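Local coordinates for protein TRAP dicarboxylate transporter, DctP subunit (Sulfurospirillum deleyianum, PDB 4OVS) that binds succinate and probably serves as the periplasmic solute-binding component of a TRAP-type dicarboxylate uptake system, at residues A[29-34]-A[82-87]; A[98-103]-A[129-134]; A[137-142]-A[235-240]; A[141-146]-A[258-263]. One frame throughout, in Å; residues are numbered along the deposited sequence.

Interaction 1 of 4, residues A[29-34]-A[82-87]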
loop_
_atom_site.group_PDB
_atom_site.type_symbol
_atom_site.label_atom_id
_atom_site.label_comp_id
_atom_site.label_asym_id
_atom_site.label_seq_id
_atom_site.Cartn_x
_atom_site.Cartn_y
_atom_site.Cartn_z
ATOM N N LYS A 29 11.168 1.615 -17.646
ATOM C CA LYS A 29 11.724 1.303 -16.344
ATOM C C LYS A 29 10.609 1.496 -15.346
ATOM O O LYS A 29 10.112 2.616 -15.172
ATOM C CB LYS A 29 12.906 2.234 -16.016
ATOM C CG LYS A 29 13.928 2.285 -17.129
ATOM C CD LYS A 29 15.274 2.770 -16.674
ATOM C CE LYS A 29 15.396 4.275 -16.656
ATOM N NZ LYS A 29 16.805 4.670 -16.267
ATOM N N VAL A 30 10.235 0.395 -14.707
ATOM C CA VAL A 30 9.261 0.371 -13.610
ATOM C C VAL A 30 9.997 0.280 -12.275
ATOM O O VAL A 30 10.955 -0.480 -12.147
ATOM C CB VAL A 30 8.322 -0.867 -13.681
ATOM C CG1 VAL A 30 7.389 -0.795 -12.549
ATOM C CG2 VAL A 30 7.539 -0.929 -14.984
ATOM N N THR A 31 9.545 1.035 -11.277
ATOM C CA THR A 31 10.232 1.078 -10.009
ATOM C C THR A 31 9.210 0.900 -8.922
ATOM O O THR A 31 8.195 1.527 -8.964
ATOM C CB THR A 31 10.990 2.410 -9.828
ATOM O OG1 THR A 31 11.681 2.429 -8.588
ATOM C CG2 THR A 31 10.042 3.653 -9.879
ATOM N N HIS A 32 9.487 -0.003 -7.982
ATOM C CA HIS A 32 8.679 -0.153 -6.762
ATOM C C HIS A 32 9.510 -0.704 -5.589
ATOM O O HIS A 32 10.695 -1.078 -5.775
ATOM C CB HIS A 32 7.432 -1.026 -7.035
ATOM C CG HIS A 32 7.713 -2.467 -7.311
ATOM N ND1 HIS A 32 8.019 -3.365 -6.313
ATOM C CD2 HIS A 32 7.640 -3.187 -8.456
ATOM C CE1 HIS A 32 8.172 -4.567 -6.838
ATOM N NE2 HIS A 32 7.930 -4.492 -8.134
ATOM N N VAL A 33 8.898 -0.717 -4.398
ATOM C CA VAL A 33 9.578 -0.933 -3.158
ATOM C C VAL A 33 9.316 -2.297 -2.486
ATOM O O VAL A 33 9.876 -2.573 -1.409
ATOM C CB VAL A 33 9.231 0.202 -2.132
ATOM C CG1 VAL A 33 9.538 1.620 -2.697
ATOM C CG2 VAL A 33 7.779 0.129 -1.722
ATOM N N VAL A 34 8.444 -3.108 -3.074
ATOM C CA VAL A 34 8.086 -4.425 -2.564
ATOM C C VAL A 34 8.782 -5.629 -3.217
ATOM O O VAL A 34 9.537 -5.512 -4.195
ATOM C CB VAL A 34 6.521 -4.702 -2.654
ATOM C CG1 VAL A 34 5.715 -3.660 -1.915
ATOM C CG2 VAL A 34 6.056 -4.880 -4.067
ATOM N N GLY A 82 11.526 12.004 -15.379
ATOM C CA GLY A 82 11.606 10.964 -16.410
ATOM C C GLY A 82 12.715 9.934 -16.255
ATOM O O GLY A 82 13.005 9.136 -17.161
ATOM N N ASN A 83 13.364 9.956 -15.108
ATOM C CA ASN A 83 14.380 8.937 -14.761
ATOM C C ASN A 83 13.764 7.573 -14.382
ATOM O O ASN A 83 14.428 6.535 -14.358
ATOM C CB ASN A 83 15.244 9.477 -13.638
ATOM C CG ASN A 83 15.976 10.725 -14.046
ATOM O OD1 ASN A 83 16.478 10.810 -15.156
ATOM N ND2 ASN A 83 16.015 11.709 -13.166
ATOM N N ALA A 84 12.487 7.586 -14.076
ATOM C CA ALA A 84 11.727 6.356 -13.974
ATOM C C ALA A 84 10.424 6.666 -14.686
ATOM O O ALA A 84 10.063 7.836 -14.851
ATOM C CB ALA A 84 11.507 5.978 -12.515
ATOM N N HIS A 85 9.735 5.627 -15.130
ATOM C CA HIS A 85 8.626 5.793 -16.027
ATOM C C HIS A 85 7.308 5.386 -15.422
ATOM O O HIS A 85 6.289 6.003 -15.679
ATOM C CB HIS A 85 8.916 4.971 -17.274
ATOM C CG HIS A 85 10.216 5.322 -17.909
ATOM N ND1 HIS A 85 10.951 4.433 -18.657
ATOM C CD2 HIS A 85 10.899 6.491 -17.938
ATOM C CE1 HIS A 85 12.030 5.039 -19.129
ATOM N NE2 HIS A 85 12.015 6.288 -18.710
ATOM N N ILE A 86 7.322 4.313 -14.643
ATOM C CA ILE A 86 6.093 3.734 -14.099
ATOM C C ILE A 86 6.324 3.356 -12.647
ATOM O O ILE A 86 7.360 2.799 -12.287
ATOM C CB ILE A 86 5.605 2.513 -14.927
ATOM C CG1 ILE A 86 5.316 2.932 -16.356
ATOM C CG2 ILE A 86 4.311 1.956 -14.360
ATOM C CD1 ILE A 86 4.764 1.902 -17.241
ATOM N N ALA A 87 5.390 3.750 -11.798
ATOM C CA ALA A 87 5.419 3.406 -10.406
ATOM C C ALA A 87 4.027 2.939 -9.896
ATOM O O ALA A 87 2.996 3.084 -10.596
ATOM C CB ALA A 87 5.934 4.533 -9.603
#
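Lys29 and His85 meet through backbone and side chain at once. The amide of Lys29 donates to the imidazole ND1 of His85 (N to ND1 3.0 Å), reaching the ring from a direction tilted 35° out of its plane. Because ND1 accepts here, any ring proton of a neutral His85 would sit on NE2. The return bond runs from His85 N to Lys29 O at 3.0 Å, and Ile86 N adds a weak second bond to the same oxygen. Lys29 O is thus shared by two successive amides, whereas Ile86 O receives one bond from Thr31 N (3.0 Å) and a CA-H contact from Val30. The backbone of Val30 also bonds to strand 59-64. CG of His85 lies anti to its carbonyl carbon (chi1 -55°), which places the ring beside the Lys29 amide; Phe244 stacks on it. On the face carrying Val30 and Ile86, Val30 CG2 lies 3.9 Å from Ile86 CB, and Thr31 CG2 meets Ala84 CB on the other face, towards helix 75-81. Parallel strands 26-31 and 86-87, with strand 59-64 between them in the chain and helices 39-54 and 75-81 as the connections, belong to the alpha/beta fold of periplasmic solute-binding proteins.

Interaction 2 of 4, residues A[98-103]-A[129-134]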
loop_
_atom_site.group_PDB
_atom_site.type_symbol
_atom_site.label_atom_id
_atom_site.label_comp_id
_atom_site.label_asym_id
_atom_site.label_seq_id
_atom_site.Cartn_x
_atom_site.Cartn_y
_atom_site.Cartn_z
ATOM N N VAL A 98 -1.556 15.242 -2.839
ATOM C CA VAL A 98 -3.021 15.219 -2.813
ATOM C C VAL A 98 -3.539 14.817 -1.447
ATOM O O VAL A 98 -3.801 13.625 -1.197
ATOM C CB VAL A 98 -3.604 14.233 -3.821
ATOM C CG1 VAL A 98 -5.129 14.220 -3.719
ATOM C CG2 VAL A 98 -3.159 14.580 -5.241
ATOM N N PRO A 99 -3.677 15.801 -0.550
ATOM C CA PRO A 99 -4.135 15.565 0.820
ATOM C C PRO A 99 -5.339 14.653 0.914
ATOM O O PRO A 99 -5.405 13.820 1.835
ATOM C CB PRO A 99 -4.470 16.964 1.318
ATOM C CG PRO A 99 -3.515 17.853 0.587
ATOM C CD PRO A 99 -3.220 17.186 -0.744
ATOM N N GLU A 100 -6.257 14.762 -0.039
ATOM C CA GLU A 100 -7.512 14.013 0.030
ATOM C C GLU A 100 -7.308 12.499 -0.073
ATOM O O GLU A 100 -8.170 11.723 0.335
ATOM C CB GLU A 100 -8.508 14.483 -1.057
ATOM C CG GLU A 100 -8.967 15.922 -0.915
ATOM C CD GLU A 100 -8.035 16.905 -1.602
ATOM O OE1 GLU A 100 -8.485 18.001 -2.018
ATOM O OE2 GLU A 100 -6.840 16.582 -1.722
HETATM N N MSE A 101 -6.184 12.079 -0.636
HETATM C CA MSE A 101 -5.924 10.650 -0.746
HETATM C C MSE A 101 -5.866 10.029 0.653
HETATM O O MSE A 101 -5.947 8.811 0.804
HETATM C CB MSE A 101 -4.628 10.389 -1.486
HETATM C CG MSE A 101 -4.443 8.934 -1.895
HETATM SE SE MSE A 101 -5.538 8.403 -3.415
HETATM C CE MSE A 101 -4.638 9.503 -4.724
ATOM N N GLN A 102 -5.740 10.860 1.687
ATOM C CA GLN A 102 -5.757 10.332 3.057
ATOM C C GLN A 102 -7.085 9.686 3.407
ATOM O O GLN A 102 -7.193 8.964 4.404
ATOM C CB GLN A 102 -5.429 11.419 4.072
ATOM C CG GLN A 102 -4.012 11.817 4.037
ATOM C CD GLN A 102 -3.719 12.903 5.030
ATOM O OE1 GLN A 102 -3.080 12.666 6.059
ATOM N NE2 GLN A 102 -4.182 14.117 4.730
ATOM N N LEU A 103 -8.109 9.952 2.610
ATOM C CA LEU A 103 -9.388 9.279 2.781
ATOM C C LEU A 103 -9.230 7.743 2.925
ATOM O O LEU A 103 -9.799 7.146 3.805
ATOM C CB LEU A 103 -10.286 9.594 1.594
ATOM C CG LEU A 103 -11.597 8.841 1.425
ATOM C CD1 LEU A 103 -12.627 9.215 2.476
ATOM C CD2 LEU A 103 -12.089 9.183 0.053
ATOM N N LYS A 129 -8.274 9.974 -8.596
ATOM C CA LYS A 129 -7.429 9.872 -9.790
ATOM C C LYS A 129 -7.274 11.256 -10.438
ATOM O O LYS A 129 -6.194 11.666 -10.847
ATOM C CB LYS A 129 -8.052 8.930 -10.838
ATOM C CG LYS A 129 -8.059 7.464 -10.504
ATOM C CD LYS A 129 -8.410 6.647 -11.725
ATOM C CE LYS A 129 -8.524 5.199 -11.379
ATOM N NZ LYS A 129 -8.791 4.320 -12.570
ATOM N N ASP A 130 -8.388 11.957 -10.574
ATOM C CA ASP A 130 -8.372 13.209 -11.320
ATOM C C ASP A 130 -7.457 14.227 -10.641
ATOM O O ASP A 130 -6.771 15.017 -11.295
ATOM C CB ASP A 130 -9.791 13.765 -11.491
ATOM C CG ASP A 130 -10.615 12.974 -12.508
ATOM O OD1 ASP A 130 -10.075 12.067 -13.200
ATOM O OD2 ASP A 130 -11.822 13.288 -12.642
ATOM N N LYS A 131 -7.436 14.188 -9.323
ATOM C CA LYS A 131 -6.574 15.079 -8.543
ATOM C C LYS A 131 -5.090 14.790 -8.763
ATOM O O LYS A 131 -4.273 15.690 -8.824
ATOM C CB LYS A 131 -6.918 14.967 -7.057
ATOM C CG LYS A 131 -8.325 15.476 -6.748
ATOM C CD LYS A 131 -8.612 15.536 -5.250
ATOM C CE LYS A 131 -9.997 16.076 -4.970
ATOM N NZ LYS A 131 -9.962 17.546 -4.890
ATOM N N VAL A 132 -4.757 13.515 -8.858
ATOM C CA VAL A 132 -3.384 13.088 -9.088
ATOM C C VAL A 132 -2.997 13.495 -10.497
ATOM O O VAL A 132 -1.895 13.972 -10.740
ATOM C CB VAL A 132 -3.276 11.559 -8.924
ATOM C CG1 VAL A 132 -1.885 11.041 -9.329
ATOM C CG2 VAL A 132 -3.619 11.184 -7.479
ATOM N N SER A 133 -3.918 13.315 -11.426
ATOM C CA SER A 133 -3.671 13.740 -12.785
ATOM C C SER A 133 -3.323 15.232 -12.865
ATOM O O SER A 133 -2.513 15.622 -13.689
ATOM C CB SER A 133 -4.881 13.425 -13.663
ATOM O OG SER A 133 -5.085 12.020 -13.682
ATOM N N LYS A 134 -3.919 16.061 -12.017
ATOM C CA LYS A 134 -3.651 17.502 -12.093
ATOM C C LYS A 134 -2.279 17.886 -11.550
ATOM O O LYS A 134 -1.749 18.915 -11.931
ATOM C CB LYS A 134 -4.704 18.320 -11.341
ATOM C CG LYS A 134 -6.087 18.254 -11.922
ATOM C CD LYS A 134 -7.019 19.172 -11.155
ATOM C CE LYS A 134 -6.940 18.925 -9.647
ATOM N NZ LYS A 134 -8.121 19.466 -8.887
#
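A mixed contact, a salt bridge together with apolar packing, joins the 3-10 turn beginning at Pro99, in the long connection between strand 86-87 and helix 113-120, to residues 129-134 of helix 123-134. Val98, Glu100 and Met101 supply one side, Lys131 and Val132 the other. Val98 spreads its two methyls over the helix: CG1 lies against Lys131 CB at 3.9 Å, and CG2 reaches Val132 CG2 at 4.1 Å. That same Val132 methyl is touched by the CE methyl of Met101, a selenomethionine, at 3.4 Å, closer than carbons usually pack. Bends at chi2 and chi3 fold the Met101 chain back so that its methyl, rather than its selenium, makes the approach. Phe94 and Phe137 also touch Val132, while Leu128 and Phe91 touch Met101, so the methyl cluster is part of a larger apolar cluster that includes Phe137 of strand 137-152.

The polar pair lies beyond Val98. Lys131 stays extended as far as CE and turns only at its last bond (chi4 -87°), which brings NZ to Glu100 OE1 at 3.3 Å. The ammonium comes from above the carboxylate, 68° out of its plane, and the two chains cross at about a right angle, with Lys131 CD passing 3.9 Å from Glu100 CD. A long bond made over the plane of a partly exposed carboxylate is probably a modest electrostatic tie, acting alongside the apolar contacts of Val98, Met101, Val132 and the Lys131 chain.

Interaction 3 of 4, residues A[137-142]-A[235-240]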
loop_
_atom_site.group_PDB
_atom_site.type_symbol
_atom_site.label_atom_id
_atom_site.label_comp_id
_atom_site.label_asym_id
_atom_site.label_seq_id
_atom_site.Cartn_x
_atom_site.Cartn_y
_atom_site.Cartn_z
ATOM N N PHE A 137 0.988 13.710 -13.005
ATOM C CA PHE A 137 1.242 12.291 -13.261
ATOM C C PHE A 137 0.155 11.738 -14.137
ATOM O O PHE A 137 -0.943 12.274 -14.181
ATOM C CB PHE A 137 1.283 11.487 -11.954
ATOM C CG PHE A 137 2.397 11.891 -11.052
ATOM C CD1 PHE A 137 3.683 11.483 -11.317
ATOM C CD2 PHE A 137 2.170 12.719 -9.962
ATOM C CE1 PHE A 137 4.720 11.866 -10.502
ATOM C CE2 PHE A 137 3.198 13.110 -9.160
ATOM C CZ PHE A 137 4.482 12.677 -9.422
ATOM N N VAL A 138 0.445 10.665 -14.852
ATOM C CA VAL A 138 -0.608 9.976 -15.556
ATOM C C VAL A 138 -1.122 8.878 -14.624
ATOM O O VAL A 138 -0.413 7.925 -14.341
ATOM C CB VAL A 138 -0.094 9.323 -16.813
ATOM C CG1 VAL A 138 -1.262 8.764 -17.626
ATOM C CG2 VAL A 138 0.734 10.302 -17.580
ATOM N N ALA A 139 -2.355 9.038 -14.157
ATOM C CA ALA A 139 -2.989 8.092 -13.249
ATOM C C ALA A 139 -3.692 7.001 -14.024
ATOM O O ALA A 139 -4.534 7.286 -14.864
ATOM C CB ALA A 139 -4.003 8.815 -12.375
ATOM N N LEU A 140 -3.382 5.746 -13.726
ATOM C CA LEU A 140 -4.033 4.650 -14.409
ATOM C C LEU A 140 -4.966 3.961 -13.409
ATOM O O LEU A 140 -5.935 4.574 -12.981
ATOM C CB LEU A 140 -2.995 3.702 -15.002
ATOM C CG LEU A 140 -2.081 4.233 -16.092
ATOM C CD1 LEU A 140 -0.975 3.262 -16.446
ATOM C CD2 LEU A 140 -2.869 4.513 -17.301
ATOM N N ASP A 141 -4.666 2.726 -12.992
ATOM C CA ASP A 141 -5.626 1.892 -12.255
ATOM C C ASP A 141 -5.293 1.717 -10.765
ATOM O O ASP A 141 -4.166 1.834 -10.374
ATOM C CB ASP A 141 -5.585 0.450 -12.765
ATOM C CG ASP A 141 -6.176 0.276 -14.134
ATOM O OD1 ASP A 141 -7.343 0.718 -14.326
ATOM O OD2 ASP A 141 -5.472 -0.333 -15.005
ATOM N N TYR A 142 -6.279 1.347 -9.959
ATOM C CA TYR A 142 -5.997 0.921 -8.606
ATOM C C TYR A 142 -5.692 -0.566 -8.508
ATOM O O TYR A 142 -6.378 -1.397 -9.148
ATOM C CB TYR A 142 -7.182 1.217 -7.705
ATOM C CG TYR A 142 -7.499 2.689 -7.549
ATOM C CD1 TYR A 142 -6.724 3.482 -6.746
ATOM C CD2 TYR A 142 -8.592 3.266 -8.167
ATOM C CE1 TYR A 142 -7.006 4.817 -6.560
ATOM C CE2 TYR A 142 -8.880 4.628 -7.996
ATOM C CZ TYR A 142 -8.083 5.394 -7.181
ATOM O OH TYR A 142 -8.340 6.753 -6.980
ATOM N N GLY A 235 -3.557 0.061 -0.327
ATOM C CA GLY A 235 -3.661 -0.196 -1.758
ATOM C C GLY A 235 -2.822 0.804 -2.551
ATOM O O GLY A 235 -2.276 1.730 -1.975
ATOM N N TYR A 236 -2.796 0.637 -3.873
ATOM C CA TYR A 236 -1.896 1.374 -4.746
ATOM C C TYR A 236 -2.639 2.047 -5.929
ATOM O O TYR A 236 -3.683 1.583 -6.365
ATOM C CB TYR A 236 -0.894 0.390 -5.327
ATOM C CG TYR A 236 -0.271 -0.586 -4.343
ATOM C CD1 TYR A 236 0.728 -0.163 -3.479
ATOM C CD2 TYR A 236 -0.655 -1.933 -4.293
ATOM C CE1 TYR A 236 1.333 -1.020 -2.570
ATOM C CE2 TYR A 236 -0.030 -2.822 -3.380
ATOM C CZ TYR A 236 0.970 -2.346 -2.541
ATOM O OH TYR A 236 1.588 -3.132 -1.608
ATOM N N LEU A 237 -2.075 3.136 -6.441
ATOM C CA LEU A 237 -2.533 3.748 -7.683
ATOM C C LEU A 237 -1.349 3.699 -8.630
ATOM O O LEU A 237 -0.257 4.190 -8.317
ATOM C CB LEU A 237 -3.000 5.169 -7.479
ATOM C CG LEU A 237 -3.295 5.890 -8.812
ATOM C CD1 LEU A 237 -4.461 5.268 -9.550
ATOM C CD2 LEU A 237 -3.543 7.339 -8.573
ATOM N N VAL A 238 -1.525 3.028 -9.748
ATOM C CA VAL A 238 -0.471 2.959 -10.768
ATOM C C VAL A 238 -0.397 4.320 -11.423
ATOM O O VAL A 238 -1.433 4.884 -11.841
ATOM C CB VAL A 238 -0.784 1.866 -11.810
ATOM C CG1 VAL A 238 0.275 1.781 -12.913
ATOM C CG2 VAL A 238 -0.924 0.522 -11.139
ATOM N N ILE A 239 0.819 4.859 -11.473
ATOM C CA ILE A 239 1.087 6.103 -12.168
ATOM C C ILE A 239 2.244 6.041 -13.142
ATOM O O ILE A 239 3.159 5.233 -13.000
ATOM C CB ILE A 239 1.389 7.260 -11.232
ATOM C CG1 ILE A 239 2.524 6.871 -10.281
ATOM C CG2 ILE A 239 0.129 7.671 -10.475
ATOM C CD1 ILE A 239 3.050 8.046 -9.547
HETATM N N MSE A 240 2.204 6.934 -14.126
HETATM C CA MSE A 240 3.277 7.031 -15.092
HETATM C C MSE A 240 3.855 8.436 -15.132
HETATM O O MSE A 240 3.215 9.404 -14.726
HETATM C CB MSE A 240 2.821 6.618 -16.490
HETATM C CG MSE A 240 2.170 5.299 -16.618
HETATM SE SE MSE A 240 2.154 4.629 -18.484
HETATM C CE MSE A 240 0.738 5.783 -19.239
#
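Leu237 reaches across to Tyr142 and lays its CD1 methyl over one ring face, 4.2 Å from the centroid and 20° off the normal, a CH-pi contact displaced towards the rim. CG anti to the backbone N (chi1 172°) swings the leucine to the neighbouring strand, where its other methyl, CD2, meets Ala139 CB at 4.1 Å. The Tyr142 hydroxyl is bonded to Gly125 O of helix 123-134. Farther along, Ile239 holds CG1 between its backbone N and carbonyl carbon (chi1 54°), a crowded position that sends CD1 over a face of the Phe137 ring, 3.9 Å from CD1 of the phenylalanine.

These are antiparallel strands of the mixed sheet, and a beta bulge shifts their register by one between Ala139 and Tyr142. Val138 and Met240 form a hydrogen-bonded pair, with Met240 N to Val138 O at 2.8 Å. Leu140 N then bonds to Val238 O at 2.8 Å, while Val238 N donates to Asp141 O at 3.0 Å, so the bulge still pairs both polar backbone atoms of Val238.

Met240, a selenomethionine, stretches over the face that carries Val138: its CE lies by Val138 CG1, and its CG by Leu140 CD1 at 3.8 Å. The Tyr236 ring makes no contact with 137-142; its hydroxyl is hydrogen-bonded to the bound succinate.

Interaction 4 of 4, residues A[141-146]-A[258-263]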
loop_
_atom_site.group_PDB
_atom_site.type_symbol
_atom_site.label_atom_id
_atom_site.label_comp_id
_atom_site.label_asym_id
_atom_site.label_seq_id
_atom_site.Cartn_x
_atom_site.Cartn_y
_atom_site.Cartn_z
ATOM N N ASP A 141 -4.666 2.726 -12.992
ATOM C CA ASP A 141 -5.626 1.892 -12.255
ATOM C C ASP A 141 -5.293 1.717 -10.765
ATOM O O ASP A 141 -4.166 1.834 -10.374
ATOM C CB ASP A 141 -5.585 0.450 -12.765
ATOM C CG ASP A 141 -6.176 0.276 -14.134
ATOM O OD1 ASP A 141 -7.343 0.718 -14.326
ATOM O OD2 ASP A 141 -5.472 -0.333 -15.005
ATOM N N TYR A 142 -6.279 1.347 -9.959
ATOM C CA TYR A 142 -5.997 0.921 -8.606
ATOM C C TYR A 142 -5.692 -0.566 -8.508
ATOM O O TYR A 142 -6.378 -1.397 -9.148
ATOM C CB TYR A 142 -7.182 1.217 -7.705
ATOM C CG TYR A 142 -7.499 2.689 -7.549
ATOM C CD1 TYR A 142 -6.724 3.482 -6.746
ATOM C CD2 TYR A 142 -8.592 3.266 -8.167
ATOM C CE1 TYR A 142 -7.006 4.817 -6.560
ATOM C CE2 TYR A 142 -8.880 4.628 -7.996
ATOM C CZ TYR A 142 -8.083 5.394 -7.181
ATOM O OH TYR A 142 -8.340 6.753 -6.980
ATOM N N TRP A 143 -4.675 -0.860 -7.684
ATOM C CA TRP A 143 -4.243 -2.210 -7.284
ATOM C C TRP A 143 -4.436 -2.431 -5.784
ATOM O O TRP A 143 -4.433 -1.471 -5.022
ATOM C CB TRP A 143 -2.777 -2.400 -7.620
ATOM C CG TRP A 143 -2.439 -2.615 -9.058
ATOM C CD1 TRP A 143 -3.246 -2.414 -10.136
ATOM C CD2 TRP A 143 -1.173 -3.021 -9.577
ATOM N NE1 TRP A 143 -2.567 -2.732 -11.296
ATOM C CE2 TRP A 143 -1.292 -3.108 -10.975
ATOM C CE3 TRP A 143 0.058 -3.375 -8.983
ATOM C CZ2 TRP A 143 -0.243 -3.538 -11.797
ATOM C CZ3 TRP A 143 1.067 -3.805 -9.789
ATOM C CH2 TRP A 143 0.918 -3.896 -11.180
ATOM N N ASP A 144 -4.576 -3.711 -5.362
ATOM C CA ASP A 144 -4.945 -4.113 -3.999
ATOM C C ASP A 144 -3.688 -4.680 -3.295
ATOM O O ASP A 144 -2.910 -5.385 -3.933
ATOM C CB ASP A 144 -5.942 -5.283 -4.087
ATOM C CG ASP A 144 -6.466 -5.729 -2.751
ATOM O OD1 ASP A 144 -6.317 -5.018 -1.734
ATOM O OD2 ASP A 144 -7.085 -6.829 -2.714
ATOM N N ALA A 145 -3.506 -4.350 -2.029
ATOM C CA ALA A 145 -2.585 -5.095 -1.175
ATOM C C ALA A 145 -3.403 -5.879 -0.190
ATOM O O ALA A 145 -3.537 -7.062 -0.349
ATOM C CB ALA A 145 -1.537 -4.176 -0.453
ATOM N N GLY A 146 -3.941 -5.201 0.832
ATOM C CA GLY A 146 -4.846 -5.812 1.752
ATOM C C GLY A 146 -5.033 -4.953 2.983
ATOM O O GLY A 146 -4.454 -3.880 3.110
ATOM N N GLN A 258 -3.011 -1.720 -22.926
ATOM C CA GLN A 258 -3.697 -2.983 -22.852
ATOM C C GLN A 258 -2.943 -3.869 -21.813
ATOM O O GLN A 258 -3.533 -4.449 -20.895
ATOM C CB GLN A 258 -3.777 -3.642 -24.237
ATOM C CG GLN A 258 -4.524 -4.958 -24.178
ATOM C CD GLN A 258 -4.477 -5.766 -25.457
ATOM O OE1 GLN A 258 -4.558 -5.236 -26.571
ATOM N NE2 GLN A 258 -4.382 -7.073 -25.296
ATOM N N ALA A 259 -1.624 -3.906 -21.936
ATOM C CA ALA A 259 -0.774 -4.609 -20.982
ATOM C C ALA A 259 -1.137 -4.247 -19.552
ATOM O O ALA A 259 -1.337 -5.133 -18.706
ATOM C CB ALA A 259 0.613 -4.303 -21.252
HETATM N N MSE A 260 -1.278 -2.971 -19.266
HETATM C CA MSE A 260 -1.606 -2.564 -17.906
HETATM C C MSE A 260 -2.998 -2.981 -17.438
HETATM O O MSE A 260 -3.168 -3.381 -16.266
HETATM C CB MSE A 260 -1.455 -1.071 -17.706
HETATM C CG MSE A 260 -1.572 -0.657 -16.217
HETATM SE SE MSE A 260 -0.189 -1.464 -15.069
HETATM C CE MSE A 260 1.332 -0.424 -15.668
ATOM N N LYS A 261 -3.998 -2.866 -18.329
ATOM C CA LYS A 261 -5.343 -3.343 -18.033
ATOM C C LYS A 261 -5.351 -4.832 -17.597
ATOM O O LYS A 261 -5.926 -5.201 -16.582
ATOM C CB LYS A 261 -6.251 -3.127 -19.262
ATOM C CG LYS A 261 -7.741 -3.395 -19.003
ATOM C CD LYS A 261 -8.536 -3.428 -20.337
ATOM C CE LYS A 261 -10.038 -3.691 -20.168
ATOM N NZ LYS A 261 -10.801 -2.596 -19.453
ATOM N N GLU A 262 -4.730 -5.669 -18.406
ATOM C CA GLU A 262 -4.631 -7.086 -18.121
ATOM C C GLU A 262 -3.918 -7.340 -16.797
ATOM O O GLU A 262 -4.342 -8.186 -15.995
ATOM C CB GLU A 262 -3.905 -7.778 -19.277
ATOM C CG GLU A 262 -4.673 -7.731 -20.520
ATOM C CD GLU A 262 -4.042 -8.502 -21.670
ATOM O OE1 GLU A 262 -3.185 -9.379 -21.416
ATOM O OE2 GLU A 262 -4.428 -8.242 -22.825
ATOM N N ALA A 263 -2.876 -6.564 -16.536
ATOM C CA ALA A 263 -2.047 -6.730 -15.367
ATOM C C ALA A 263 -2.791 -6.331 -14.103
ATOM O O ALA A 263 -2.601 -6.926 -13.037
ATOM C CB ALA A 263 -0.745 -5.923 -15.500
#
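A Met-aromatic contact joins strand 137-152 to the long helix 253-289, with selenium in place of sulfur because Met260 is a selenomethionine. Its SE stands 3.9 Å from Trp143 CZ2 and 5.1 Å from the centroid of the six-membered ring, meeting the indole obliquely at 63° from the normal. CG anti to the backbone N, followed by bends at chi2 and chi3, curls the Met260 chain so that it crosses the indole at about a right angle. Trp143 CZ2 also lies 4.4 Å from Ala263 CB, three residues farther on; the outer corner of the indole is therefore set against two residues of the same helix face. Beside it the Asp141 carboxylate slides past Met260, with OD2 4.1 Å from Met260 CG, and no hydrogen bond joins the two segments directly. The polar link comes from Thr264, whose OG1 accepts from Trp143 NE1 and is within bonding distance of both Asp141 OD2 and Met260 O, which compete for its one proton. Strand and helix run in roughly the same direction, 32° apart, with their axes 9.7 Å from each other at closest approach. Val238 of strand 233-241 touches both Trp143 and Met260, and Phe47 of helix 39-54 packs against Met260 as well.

How the interactions relate
From the N terminus, strand 26-31 pairs with strand 86-87 in interaction 1, closing a loop through helix 39-54, strand 59-64 and helix 75-81. Interaction 2 opens only afterwards and closes the shorter excursion from 98-103 to 129-134. Helix 123-134 then leads into strand 137-152, where interactions 3 and 4 both start; they share Asp141 and Tyr142, and their spans overlap, running to 235-240 and on to 258-263. Ala87 N probably bonds to Ile239 O, which puts interactions 1 and 3 in one sheet. Met260 of interaction 4 packs against Ile86 and Val238, while Lys129 binds Leu140 O, so helices 253-289 and 123-134 are both tied to that sheet.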